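Long-range contacts in bacteriocin (Pseudomonas syringae pv. tomato, PDB 4FZL), which degrades lipid II, the membrane-bound peptidoglycan precursor, probably as a metal-dependent phosphatase of the colicin M family, and so acts as an antibacterial toxin: residues I168-V173 with I190-D195; G1-V6 with R72-N77; T25-A30 with E210-L215; H88-G93 with A110-P115. All coordinates share one frame; numbering follows the deposited sequence.

Contact 1 (I168-V173 with I190-D195). With CA (calcium ion), chain C; EDO (1,2-ethanediol), chain E; EDO (1,2-ethanediol), chain F.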
loop_
_atom_site.group_PDB
_atom_site.type_symbol
_atom_site.label_atom_id
_atom_site.label_comp_id
_atom_site.label_asym_id
_atom_site.label_seq_id
_atom_site.Cartn_x
_atom_site.Cartn_y
_atom_site.Cartn_z
ATOM N N ILE A 168 -4.424 -1.255 -11.121
ATOM C CA ILE A 168 -3.551 -0.183 -11.518
ATOM C C ILE A 168 -3.258 -0.373 -12.994
ATOM O O ILE A 168 -3.658 -1.352 -13.602
ATOM C CB ILE A 168 -2.265 -0.219 -10.677
ATOM C CG1 ILE A 168 -1.431 -1.483 -10.815
ATOM C CG2 ILE A 168 -2.519 0.075 -9.210
ATOM C CD1 ILE A 168 -0.107 -1.484 -10.098
ATOM N N THR A 169 -2.529 0.550 -13.547
ATOM C CA THR A 169 -2.083 0.436 -14.948
ATOM C C THR A 169 -0.562 0.357 -14.874
ATOM O O THR A 169 0.108 1.168 -14.237
ATOM C CB THR A 169 -2.583 1.582 -15.766
ATOM O OG1 THR A 169 -4.026 1.770 -15.673
ATOM C CG2 THR A 169 -2.140 1.483 -17.273
ATOM N N LEU A 170 -0.071 -0.626 -15.589
ATOM C CA LEU A 170 1.347 -0.854 -15.759
ATOM C C LEU A 170 1.795 -0.527 -17.162
ATOM O O LEU A 170 0.981 -0.496 -18.131
ATOM C CB LEU A 170 1.704 -2.296 -15.446
ATOM C CG LEU A 170 1.412 -2.722 -14.003
ATOM C CD1 LEU A 170 1.786 -4.189 -13.747
ATOM C CD2 LEU A 170 2.188 -1.868 -13.026
ATOM N N ARG A 171 3.086 -0.200 -17.256
ATOM C CA ARG A 171 3.733 0.019 -18.531
ATOM C C ARG A 171 4.880 -0.948 -18.724
ATOM O O ARG A 171 5.687 -1.102 -17.827
ATOM C CB ARG A 171 4.296 1.438 -18.594
ATOM C CG ARG A 171 5.091 1.790 -19.833
ATOM C CD ARG A 171 5.533 3.211 -19.700
ATOM N NE ARG A 171 6.330 3.653 -20.818
ATOM C CZ ARG A 171 7.106 4.736 -20.782
ATOM N NH1 ARG A 171 7.301 5.381 -19.627
ATOM N NH2 ARG A 171 7.801 5.088 -21.868
ATOM N N LEU A 172 4.929 -1.632 -19.867
ATOM C CA LEU A 172 6.008 -2.531 -20.233
ATOM C C LEU A 172 6.764 -1.860 -21.351
ATOM O O LEU A 172 6.189 -1.599 -22.434
ATOM C CB LEU A 172 5.468 -3.893 -20.709
ATOM C CG LEU A 172 6.527 -4.961 -21.006
ATOM C CD1 LEU A 172 7.397 -5.397 -19.807
ATOM C CD2 LEU A 172 5.805 -6.161 -21.676
ATOM N N VAL A 173 8.056 -1.598 -21.126
ATOM C CA VAL A 173 8.819 -0.820 -22.081
ATOM C C VAL A 173 10.211 -1.467 -22.217
ATOM O O VAL A 173 10.887 -1.784 -21.213
ATOM C CB VAL A 173 8.902 0.687 -21.665
ATOM C CG1 VAL A 173 9.358 0.864 -20.213
ATOM C CG2 VAL A 173 9.829 1.423 -22.603
ATOM N N ILE A 190 9.089 -2.875 -16.230
ATOM C CA ILE A 190 7.731 -2.553 -15.849
ATOM C C ILE A 190 7.791 -1.252 -15.028
ATOM O O ILE A 190 8.597 -1.166 -14.077
ATOM C CB ILE A 190 7.028 -3.681 -15.038
ATOM C CG1 ILE A 190 6.719 -4.878 -15.912
ATOM C CG2 ILE A 190 5.719 -3.212 -14.337
ATOM C CD1 ILE A 190 6.479 -6.149 -15.163
ATOM N N ARG A 191 6.926 -0.294 -15.374
ATOM C CA ARG A 191 6.674 0.900 -14.568
ATOM C C ARG A 191 5.183 0.980 -14.287
ATOM O O ARG A 191 4.405 0.185 -14.827
ATOM C CB ARG A 191 7.093 2.154 -15.308
ATOM C CG ARG A 191 8.582 2.159 -15.614
ATOM C CD ARG A 191 8.981 3.288 -16.524
ATOM N NE ARG A 191 10.314 3.040 -17.026
ATOM C CZ ARG A 191 10.937 3.806 -17.901
ATOM N NH1 ARG A 191 10.325 4.859 -18.426
ATOM N NH2 ARG A 191 12.162 3.482 -18.273
ATOM N N ALA A 192 4.803 1.952 -13.451
ATOM C CA ALA A 192 3.389 2.039 -12.988
ATOM C C ALA A 192 2.941 3.462 -13.058
ATOM O O ALA A 192 3.707 4.353 -12.744
ATOM C CB ALA A 192 3.293 1.520 -11.563
ATOM N N PHE A 193 1.689 3.643 -13.494
ATOM C CA PHE A 193 1.058 4.928 -13.481
ATOM C C PHE A 193 0.519 5.283 -12.090
ATOM O O PHE A 193 0.116 4.400 -11.311
ATOM C CB PHE A 193 -0.065 4.916 -14.504
ATOM C CG PHE A 193 0.419 4.806 -15.911
ATOM C CD1 PHE A 193 0.620 3.583 -16.507
ATOM C CD2 PHE A 193 0.571 5.941 -16.668
ATOM C CE1 PHE A 193 1.055 3.461 -17.802
ATOM C CE2 PHE A 193 1.042 5.834 -17.967
ATOM C CZ PHE A 193 1.284 4.599 -18.530
ATOM N N ASN A 194 0.428 6.591 -11.819
ATOM C CA ASN A 194 -0.140 7.028 -10.530
ATOM C C ASN A 194 -1.582 6.468 -10.399
ATOM O O ASN A 194 -2.310 6.323 -11.407
ATOM C CB ASN A 194 -0.213 8.546 -10.487
ATOM C CG ASN A 194 1.149 9.201 -10.479
ATOM O OD1 ASN A 194 2.182 8.601 -10.269
ATOM N ND2 ASN A 194 1.134 10.505 -10.710
ATOM N N ASP A 195 -2.002 6.232 -9.162
ATOM C CA ASP A 195 -3.327 5.636 -8.846
ATOM C C ASP A 195 -4.091 6.568 -7.905
ATOM O O ASP A 195 -3.551 7.043 -6.910
ATOM C CB ASP A 195 -3.132 4.287 -8.252
ATOM C CG ASP A 195 -4.390 3.381 -8.346
ATOM O OD1 ASP A 195 -4.869 2.987 -9.460
ATOM O OD2 ASP A 195 -4.851 2.958 -7.265
HETATM CA CA CA C . -6.616 1.707 -8.451
HETATM C C1 EDO E . 4.870 4.900 -16.281
HETATM O O1 EDO E . 6.081 5.321 -16.929
HETATM C C2 EDO E . 4.082 6.053 -15.795
HETATM O O2 EDO E . 4.775 6.816 -14.827
HETATM C C1 EDO F . 8.948 8.335 -19.653
HETATM O O1 EDO F . 9.033 9.738 -19.165
HETATM C C2 EDO F . 8.880 8.438 -21.155
HETATM O O2 EDO F . 9.594 7.501 -21.971
HETATM O O HOH W 1 -2.230 2.948 -11.977
HETATM O O HOH W 2 -8.719 0.387 -8.435
HETATM O O HOH W 3 -7.439 2.332 -6.724
#

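Contact 2 (G1-V6 with R72-N77)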
loop_
_atom_site.group_PDB
_atom_site.type_symbol
_atom_site.label_atom_id
_atom_site.label_comp_id
_atom_site.label_asym_id
_atom_site.label_seq_id
_atom_site.Cartn_x
_atom_site.Cartn_y
_atom_site.Cartn_z
ATOM N N GLY A 1 5.796 1.854 34.238
ATOM C CA GLY A 1 5.527 1.588 32.794
ATOM C C GLY A 1 5.395 2.889 32.029
ATOM O O GLY A 1 6.287 3.730 32.048
ATOM N N MET A 2 4.282 3.070 31.343
ATOM C CA MET A 2 4.047 4.296 30.531
ATOM C C MET A 2 3.417 5.451 31.349
ATOM O O MET A 2 2.869 5.176 32.485
ATOM C CB MET A 2 3.126 4.005 29.365
ATOM C CG MET A 2 3.594 2.897 28.454
ATOM S SD MET A 2 5.038 3.404 27.520
ATOM C CE MET A 2 6.321 2.487 28.304
ATOM N N GLN A 3 3.548 6.682 30.834
ATOM C CA GLN A 3 3.075 7.874 31.548
ATOM C C GLN A 3 1.619 8.108 31.285
ATOM O O GLN A 3 1.019 9.045 31.869
ATOM C CB GLN A 3 3.977 9.118 31.249
ATOM C CG GLN A 3 5.397 8.909 31.810
ATOM C CD GLN A 3 5.464 9.067 33.314
ATOM O OE1 GLN A 3 5.784 8.130 34.040
ATOM N NE2 GLN A 3 5.114 10.272 33.791
ATOM N N ASN A 4 1.056 7.231 30.425
ATOM C CA ASN A 4 -0.341 7.284 30.175
ATOM C C ASN A 4 -0.930 5.927 29.693
ATOM O O ASN A 4 -0.217 5.008 29.228
ATOM C CB ASN A 4 -0.652 8.451 29.200
ATOM C CG ASN A 4 -0.334 8.114 27.817
ATOM O OD1 ASN A 4 -1.007 7.285 27.249
ATOM N ND2 ASN A 4 0.600 8.818 27.228
ATOM N N PRO A 5 -2.256 5.823 29.814
ATOM C CA PRO A 5 -2.977 4.593 29.592
ATOM C C PRO A 5 -3.184 4.301 28.145
ATOM O O PRO A 5 -3.399 3.109 27.886
ATOM C CB PRO A 5 -4.329 4.827 30.306
ATOM C CG PRO A 5 -4.453 6.313 30.353
ATOM C CD PRO A 5 -3.056 6.780 30.579
ATOM N N VAL A 6 -3.132 5.303 27.257
ATOM C CA VAL A 6 -3.211 5.051 25.827
ATOM C C VAL A 6 -1.995 4.289 25.371
ATOM O O VAL A 6 -2.147 3.237 24.659
ATOM C CB VAL A 6 -3.408 6.341 24.994
ATOM C CG1 VAL A 6 -3.434 6.118 23.459
ATOM C CG2 VAL A 6 -4.696 7.090 25.442
ATOM N N ARG A 72 5.713 8.658 26.818
ATOM C CA ARG A 72 6.482 9.679 27.572
ATOM C C ARG A 72 5.619 10.913 27.969
ATOM O O ARG A 72 6.031 11.733 28.783
ATOM C CB ARG A 72 7.756 10.115 26.756
ATOM C CG ARG A 72 8.754 8.934 26.580
ATOM C CD ARG A 72 10.072 9.155 25.874
ATOM N NE ARG A 72 10.924 7.927 26.011
ATOM C CZ ARG A 72 11.195 7.034 25.038
ATOM N NH1 ARG A 72 10.726 7.217 23.799
ATOM N NH2 ARG A 72 11.928 5.937 25.285
ATOM N N SER A 73 4.453 11.050 27.351
ATOM C CA SER A 73 3.526 12.139 27.626
ATOM C C SER A 73 2.564 11.725 28.719
ATOM O O SER A 73 2.198 10.537 28.790
ATOM C CB SER A 73 2.703 12.412 26.378
ATOM O OG SER A 73 1.739 13.409 26.657
ATOM N N GLN A 74 2.139 12.670 29.551
ATOM C CA GLN A 74 1.054 12.381 30.490
ATOM C C GLN A 74 -0.315 12.637 29.873
ATOM O O GLN A 74 -1.341 12.266 30.516
ATOM C CB GLN A 74 1.183 13.196 31.768
ATOM C CG GLN A 74 2.328 12.720 32.643
ATOM C CD GLN A 74 1.956 12.454 34.110
ATOM O OE1 GLN A 74 2.771 12.717 34.994
ATOM N NE2 GLN A 74 0.740 11.918 34.374
ATOM N N GLN A 75 -0.365 13.226 28.681
ATOM C CA GLN A 75 -1.649 13.482 28.062
ATOM C C GLN A 75 -2.230 12.203 27.397
ATOM O O GLN A 75 -1.500 11.233 27.141
ATOM C CB GLN A 75 -1.479 14.537 27.015
ATOM C CG GLN A 75 -1.228 16.025 27.572
ATOM C CD GLN A 75 -1.355 17.128 26.620
ATOM O OE1 GLN A 75 -0.950 16.971 25.521
ATOM N NE2 GLN A 75 -2.174 18.125 26.940
ATOM N N ILE A 76 -3.549 12.234 27.181
ATOM C CA ILE A 76 -4.287 11.120 26.630
ATOM C C ILE A 76 -5.197 11.485 25.448
ATOM O O ILE A 76 -5.977 10.696 25.001
ATOM C CB ILE A 76 -5.099 10.342 27.687
ATOM C CG1 ILE A 76 -6.126 11.278 28.368
ATOM C CG2 ILE A 76 -4.181 9.646 28.744
ATOM C CD1 ILE A 76 -7.155 10.557 29.252
ATOM N N ASN A 77 -4.993 12.673 24.917
ATOM C CA ASN A 77 -5.842 13.106 23.810
ATOM C C ASN A 77 -5.404 12.556 22.463
ATOM O O ASN A 77 -4.328 11.992 22.322
ATOM C CB ASN A 77 -5.928 14.645 23.707
ATOM C CG ASN A 77 -4.570 15.258 23.397
ATOM O OD1 ASN A 77 -4.126 15.273 22.258
ATOM N ND2 ASN A 77 -3.919 15.820 24.428
HETATM O O HOH W 4 -1.433 9.881 32.127
#

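Contact 3 (T25-A30 with E210-L215)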
loop_
_atom_site.group_PDB
_atom_site.type_symbol
_atom_site.label_atom_id
_atom_site.label_comp_id
_atom_site.label_asym_id
_atom_site.label_seq_id
_atom_site.Cartn_x
_atom_site.Cartn_y
_atom_site.Cartn_z
ATOM N N THR A 25 -8.715 -7.082 15.388
ATOM C CA THR A 25 -8.416 -6.403 16.671
ATOM C C THR A 25 -8.744 -4.906 16.563
ATOM O O THR A 25 -9.336 -4.313 17.510
ATOM C CB THR A 25 -6.919 -6.602 17.089
ATOM O OG1 THR A 25 -6.624 -7.988 17.123
ATOM C CG2 THR A 25 -6.608 -5.991 18.452
ATOM N N PHE A 26 -8.427 -4.280 15.406
ATOM C CA PHE A 26 -8.747 -2.916 15.227
ATOM C C PHE A 26 -10.263 -2.668 15.074
ATOM O O PHE A 26 -10.820 -1.692 15.636
ATOM C CB PHE A 26 -7.994 -2.370 14.039
ATOM C CG PHE A 26 -8.236 -0.918 13.859
ATOM C CD1 PHE A 26 -7.625 -0.046 14.764
ATOM C CD2 PHE A 26 -9.017 -0.392 12.833
ATOM C CE1 PHE A 26 -7.812 1.311 14.576
ATOM C CE2 PHE A 26 -9.204 0.944 12.701
ATOM C CZ PHE A 26 -8.612 1.804 13.561
ATOM N N GLN A 27 -10.958 -3.577 14.375
ATOM C CA GLN A 27 -12.384 -3.494 14.293
ATOM C C GLN A 27 -13.006 -3.545 15.698
ATOM O O GLN A 27 -13.922 -2.873 16.011
ATOM C CB GLN A 27 -12.938 -4.673 13.452
ATOM C CG GLN A 27 -12.661 -4.527 11.980
ATOM C CD GLN A 27 -12.985 -5.753 11.142
ATOM O OE1 GLN A 27 -13.309 -5.640 9.898
ATOM N NE2 GLN A 27 -12.809 -6.850 11.695
ATOM N N ASP A 28 -12.504 -4.408 16.550
ATOM C CA ASP A 28 -13.072 -4.544 17.898
ATOM C C ASP A 28 -12.800 -3.238 18.700
ATOM O O ASP A 28 -13.643 -2.787 19.434
ATOM C CB ASP A 28 -12.444 -5.709 18.651
ATOM C CG ASP A 28 -12.913 -7.104 18.180
ATOM O OD1 ASP A 28 -13.932 -7.247 17.494
ATOM O OD2 ASP A 28 -12.274 -8.114 18.554
ATOM N N GLN A 29 -11.597 -2.656 18.545
ATOM C CA GLN A 29 -11.262 -1.473 19.266
ATOM C C GLN A 29 -12.194 -0.342 18.789
ATOM O O GLN A 29 -12.692 0.448 19.567
ATOM C CB GLN A 29 -9.778 -1.102 19.080
ATOM C CG GLN A 29 -9.452 0.313 19.523
ATOM C CD GLN A 29 -9.486 0.357 21.034
ATOM O OE1 GLN A 29 -8.546 -0.120 21.688
ATOM N NE2 GLN A 29 -10.541 0.973 21.600
ATOM N N ALA A 30 -12.351 -0.220 17.485
ATOM C CA ALA A 30 -13.163 0.857 16.933
ATOM C C ALA A 30 -14.603 0.739 17.432
ATOM O O ALA A 30 -15.229 1.723 17.771
ATOM C CB ALA A 30 -13.087 0.922 15.394
ATOM N N GLU A 210 -18.940 -3.753 8.325
ATOM C CA GLU A 210 -20.119 -2.907 8.472
ATOM C C GLU A 210 -19.998 -1.812 9.514
ATOM O O GLU A 210 -20.214 -0.632 9.262
ATOM C CB GLU A 210 -21.378 -3.783 8.740
ATOM C CG GLU A 210 -22.629 -3.012 9.076
ATOM C CD GLU A 210 -22.727 -2.634 10.562
ATOM O OE1 GLU A 210 -22.346 -3.462 11.453
ATOM O OE2 GLU A 210 -23.219 -1.512 10.848
ATOM N N ASN A 211 -19.485 -2.211 10.651
ATOM C CA ASN A 211 -19.438 -1.284 11.786
ATOM C C ASN A 211 -18.417 -0.192 11.624
ATOM O O ASN A 211 -18.715 1.016 11.768
ATOM C CB ASN A 211 -19.201 -2.056 13.065
ATOM C CG ASN A 211 -19.164 -1.165 14.300
ATOM O OD1 ASN A 211 -20.209 -0.680 14.747
ATOM N ND2 ASN A 211 -17.966 -0.945 14.846
ATOM N N LEU A 212 -17.226 -0.595 11.204
ATOM C CA LEU A 212 -16.185 0.391 11.018
ATOM C C LEU A 212 -16.517 1.336 9.878
ATOM O O LEU A 212 -16.297 2.552 9.988
ATOM C CB LEU A 212 -14.823 -0.315 10.942
ATOM C CG LEU A 212 -13.571 0.556 10.801
ATOM C CD1 LEU A 212 -13.438 1.600 11.937
ATOM C CD2 LEU A 212 -12.370 -0.423 10.671
ATOM N N THR A 213 -17.080 0.792 8.804
ATOM C CA THR A 213 -17.452 1.672 7.666
ATOM C C THR A 213 -18.477 2.693 8.163
ATOM O O THR A 213 -18.372 3.910 7.884
ATOM C CB THR A 213 -17.999 0.880 6.491
ATOM O OG1 THR A 213 -17.032 -0.118 6.123
ATOM C CG2 THR A 213 -18.483 1.833 5.326
ATOM N N SER A 214 -19.421 2.230 8.962
ATOM C CA SER A 214 -20.415 3.136 9.507
ATOM C C SER A 214 -19.782 4.292 10.358
ATOM O O SER A 214 -20.137 5.469 10.269
ATOM C CB SER A 214 -21.457 2.371 10.340
ATOM O OG SER A 214 -22.366 3.285 10.934
ATOM N N LEU A 215 -18.859 3.897 11.205
ATOM C CA LEU A 215 -18.170 4.837 12.123
ATOM C C LEU A 215 -17.340 5.863 11.333
ATOM O O LEU A 215 -17.271 7.037 11.641
ATOM C CB LEU A 215 -17.257 4.062 13.079
ATOM C CG LEU A 215 -17.958 3.272 14.205
ATOM C CD1 LEU A 215 -16.959 2.408 14.936
ATOM C CD2 LEU A 215 -18.760 4.283 15.115
HETATM O O HOH W 5 -15.730 -2.187 13.932
#

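Contact 4 (H88-G93 with A110-P115)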
loop_
_atom_site.group_PDB
_atom_site.type_symbol
_atom_site.label_atom_id
_atom_site.label_comp_id
_atom_site.label_asym_id
_atom_site.label_seq_id
_atom_site.Cartn_x
_atom_site.Cartn_y
_atom_site.Cartn_z
ATOM N N HIS A 88 5.046 10.986 2.844
ATOM C CA HIS A 88 4.648 9.648 3.295
ATOM C C HIS A 88 4.989 8.618 2.274
ATOM O O HIS A 88 4.816 8.821 1.078
ATOM C CB HIS A 88 3.133 9.585 3.577
ATOM C CG HIS A 88 2.775 10.180 4.900
ATOM N ND1 HIS A 88 2.596 9.434 6.026
ATOM C CD2 HIS A 88 2.621 11.520 5.271
ATOM C CE1 HIS A 88 2.329 10.255 7.055
ATOM N NE2 HIS A 88 2.384 11.537 6.607
ATOM N N VAL A 89 5.392 7.468 2.754
ATOM C CA VAL A 89 5.820 6.373 1.943
ATOM C C VAL A 89 5.193 5.114 2.535
ATOM O O VAL A 89 5.361 4.793 3.714
ATOM C CB VAL A 89 7.360 6.213 1.964
ATOM C CG1 VAL A 89 7.777 5.048 1.046
ATOM C CG2 VAL A 89 8.037 7.536 1.519
ATOM N N LEU A 90 4.622 4.325 1.665
ATOM C CA LEU A 90 4.057 3.026 1.972
ATOM C C LEU A 90 5.102 1.887 1.847
ATOM O O LEU A 90 5.791 1.740 0.879
ATOM C CB LEU A 90 2.876 2.674 1.099
ATOM C CG LEU A 90 1.686 3.646 1.100
ATOM C CD1 LEU A 90 0.550 3.423 0.072
ATOM C CD2 LEU A 90 1.090 3.722 2.510
ATOM N N SER A 91 5.195 1.093 2.893
ATOM C CA SER A 91 6.126 0.051 2.877
ATOM C C SER A 91 5.840 -1.224 2.091
ATOM O O SER A 91 6.779 -1.979 1.800
ATOM C CB SER A 91 6.391 -0.331 4.346
ATOM O OG SER A 91 5.495 -1.305 4.858
ATOM N N GLY A 92 4.566 -1.493 1.860
ATOM C CA GLY A 92 4.145 -2.765 1.333
ATOM C C GLY A 92 3.974 -3.864 2.364
ATOM O O GLY A 92 3.627 -5.013 2.028
ATOM N N GLY A 93 4.164 -3.509 3.627
ATOM C CA GLY A 93 4.004 -4.420 4.695
ATOM C C GLY A 93 2.585 -4.523 5.274
ATOM O O GLY A 93 1.660 -3.972 4.747
ATOM N N ALA A 110 -2.588 15.284 0.392
ATOM C CA ALA A 110 -1.197 15.266 -0.118
ATOM C C ALA A 110 -0.956 13.980 -0.887
ATOM O O ALA A 110 -1.474 12.935 -0.502
ATOM C CB ALA A 110 -0.187 15.364 1.035
ATOM N N PRO A 111 -0.186 14.019 -1.983
ATOM C CA PRO A 111 0.193 12.726 -2.579
ATOM C C PRO A 111 0.994 11.831 -1.619
ATOM O O PRO A 111 1.670 12.358 -0.722
ATOM C CB PRO A 111 1.094 13.121 -3.753
ATOM C CG PRO A 111 0.948 14.588 -3.933
ATOM C CD PRO A 111 0.452 15.156 -2.645
ATOM N N LEU A 112 0.971 10.486 -1.802
ATOM C CA LEU A 112 1.670 9.488 -0.972
ATOM C C LEU A 112 2.498 8.724 -2.038
ATOM O O LEU A 112 2.116 8.640 -3.243
ATOM C CB LEU A 112 0.539 8.590 -0.281
ATOM C CG LEU A 112 0.595 7.288 0.410
ATOM C CD1 LEU A 112 1.438 7.497 1.633
ATOM C CD2 LEU A 112 -0.739 6.813 0.934
ATOM N N THR A 113 3.620 8.158 -1.621
ATOM C CA THR A 113 4.478 7.337 -2.480
ATOM C C THR A 113 4.391 5.896 -2.121
ATOM O O THR A 113 4.458 5.576 -0.937
ATOM C CB THR A 113 5.920 7.830 -2.443
ATOM O OG1 THR A 113 5.928 9.201 -2.857
ATOM C CG2 THR A 113 6.828 6.962 -3.306
ATOM N N PHE A 114 4.210 5.021 -3.107
ATOM C CA PHE A 114 4.203 3.588 -2.950
ATOM C C PHE A 114 5.272 3.048 -3.896
ATOM O O PHE A 114 5.004 2.808 -5.027
ATOM C CB PHE A 114 2.844 2.957 -3.271
ATOM C CG PHE A 114 2.626 1.572 -2.688
ATOM C CD1 PHE A 114 3.618 0.791 -2.167
ATOM C CD2 PHE A 114 1.387 1.023 -2.700
ATOM C CE1 PHE A 114 3.372 -0.441 -1.634
ATOM C CE2 PHE A 114 1.128 -0.240 -2.234
ATOM C CZ PHE A 114 2.145 -0.981 -1.694
ATOM N N PRO A 115 6.528 2.988 -3.437
ATOM C CA PRO A 115 7.600 2.578 -4.377
ATOM C C PRO A 115 7.246 1.273 -5.114
ATOM O O PRO A 115 6.771 0.317 -4.463
ATOM C CB PRO A 115 8.826 2.433 -3.479
ATOM C CG PRO A 115 8.498 3.402 -2.337
ATOM C CD PRO A 115 7.038 3.268 -2.081
HETATM O O HOH W 6 2.763 12.284 1.807
HETATM O O HOH W 7 5.959 10.797 -0.557
#

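Contact 1 (I168-V173 with I190-D195)
Arg171 and Arg191 form the hydrogen-bonded pair of an antiparallel beta hairpin, a worked example of how alternation along paired strands puts the two arginines on one face and Leu170, Leu172, Ile190 and Ala192 on the other. Each backbone N donates to the other residue's carbonyl; Arg171 N, 2.8 Å from Arg191 O, approaches from above the plane of that carbonyl. Both side chains run extended from CG to NE, side by side and pointing the same way, with guanidinium planes 83° apart. Their NH1 atoms, both donors, come close without bonding, though this depends on one of two modelled conformers of Arg191 and is doubtful. Phe193 N bonds almost straight to Thr169 O (3.0 Å, 171°). The ring turns its edge to that oxygen, while Thr169 CG2 meets Phe193 CD1 at 3.6 Å. On the other face Leu170 CD2 touches Ala192 CB at 3.9 Å and Ile190 CG2 at 4.0 Å, and Leu172 CD1 rests on Ile190 CG1.

At the far end Asp195 grips the calcium ion with both carboxylate oxygens, OD1 at 2.4 Å and OD2 at 2.5 Å; the carbonyls of Leu165 and Asn167 and two waters are further ligands. Ile168 CG2 lies 3.8 Å from Asp195 OD1, the side chains crossing at about a right angle. Water 1 accepts from Thr169 N and donates to Phe193 O where the strands diverge. In the second shell, Asp147 of strand 142-153 pairs with Arg171 and Glu189 with Arg191, which probably balances the positive charge on this face, while the ion offsets the charge of Asp195.

Contact 2 (G1-V6 with R72-N77)
Gln3 lays its CB against the backbone of Ser73, 3.4 Å from Ser73 O, where the N-terminal end of the chain lies on the loop that follows helix 59-70. Its side chain bends at chi2 (-75°), and the amide comes near that of Gln74 with the two planes 84° apart; NE2 of Gln3 is 3.6 Å from OE1 of Gln74, too loose to count as a bond. Water 4 joins the two backbones instead, donating both to Gln3 O (2.6 Å) and to Gln74 O (2.9 Å).

Asn4 carries the polar part of the contact. With CG set between the backbone N and the carbonyl carbon (chi1 78°), its ND2 points an N-H straight at Ser73 O, at 2.8 Å. The acceptor lies in the plane of the Asn4 amide, whereas the donor sits well above the plane of the Ser73 carbonyl. Gln75 O is also close to ND2, but at a poor angle, and a weak bond runs from ND2 to Ile70 O. The same residue illustrates a general device, the asparagine N-cap: OD1 accepts from Ala7 N at the start of helix 5-12, so one amide closes the helix end with its oxygen and binds the loop with its nitrogen.

In the first turn of that helix Pro5 meets the CG2 methyl of Ile76 with its CG and CD, the side chains at about a right angle and CD at 3.6 Å. Val6 follows with CG2 at 4.0 Å from Ile76 CB, and also touches Gln38 and Val41 of helix 37-54.

Contact 3 (T25-A30 with E210-L215)
Leu212 and Leu215 of helix 210-216 meet Phe26 and Ala30 of helix 22-33, a pairing that shows how one leucine can serve two neighbours on a facing helix. The short segments approach to 9.5 Å between axes and cross at 53°, bringing the CA atoms of Gln27 and Leu212 nearest each other.

Asn211 comes first along the later helix and makes its link through solvent: ND2 donates to water 5 at 2.7 Å, and the water donates in turn to the carbonyl Gln27 O at 2.8 Å. Leu212 carries most of the apolar contact. Its CG is anti to the backbone N (chi1 -178°), and beyond it the two methyls part to serve different neighbours. CD1 presses on Ala30 CB at 3.5 Å; CD2 comes up to the edge of the Phe26 ring, near its plane, 4.0 Å from CD2 and equally far from CE2 of that ring. The leucine and phenylalanine side chains cross at about a right angle. One turn later Leu215 brings CD1 to the same alanine, 3.4 Å from Ala30 O and 4.2 Å from Ala30 CB.

Around this core, Phe35, in the loop after helix 22-33, touches both Phe26 and Leu215, and Leu43 and Ser39 of helix 37-54 reach Phe26 and Ala30 respectively. No direct hydrogen bond or salt bridge joins the two segments. Their association therefore rests on dispersion and on burial of methyl and ring carbon, with a single water supplying the polar link beside Leu212.

Contact 4 (H88-G93 with A110-P115)
Val89 and Thr113 are bridged through a single backbone pairing, with Thr113 giving and taking one bond as a residue of a parallel bridge does: its N donates to His88 O at 3.0 Å, and its O accepts from Leu90 N at 2.9 Å. The pairing adds an irregular segment, 88-93, beside strand 112-113, which itself pairs with strand 224-227. Two waters extend the polar set. Water 7 lies between His88 O and Thr113 OG1, and water 6 links His88 N to Pro111 O.

Apolar contacts centre on Leu90. Its CB stands over one face of the Phe114 ring, a CH-pi contact 4.1 Å from the ring centroid and 22° off the normal, while CD1 touches Leu112 CD2 at 3.7 Å and Phe114 CD2 at 3.8 Å. Leu90 crosses both partners at about a right angle. Val89 CG1, anti to its own backbone N (chi1 -178°), meets Pro115 CD at 3.7 Å.

Beyond the pair, the His88 imidazole bonds to His99 of helix 96-106 and to Pro84 O. In the ST turn that Ser91 OG forms with Gly93 N, Gly92 N donates to Thr96 OG1 and sits 3.8 Å from Phe114 CE1.

In the fold
The four contacts run along an elongated molecule, with contacts 1 and 2 on opposite sides of its centre, 44 Å apart between centres. Contact 4 lies nearest the middle and is the neighbour of contact 1, 16 Å away centre to centre; both reach the same mixed sheet, contact 4 through strand 112-113, and the Phe114 side chain of contact 4 lies about 10 Å from the calcium ion that Asp195 of contact 1 binds. Contacts 2 and 3 lie in the helical part, with nearest atoms about 8 Å apart and segments that alternate along the chain. Contact 3 closes a loop containing both contacts 1 and 4. Asp177, which binds magnesium in another structure of the protein but not here, lies, like 168-173, on strand 167-178.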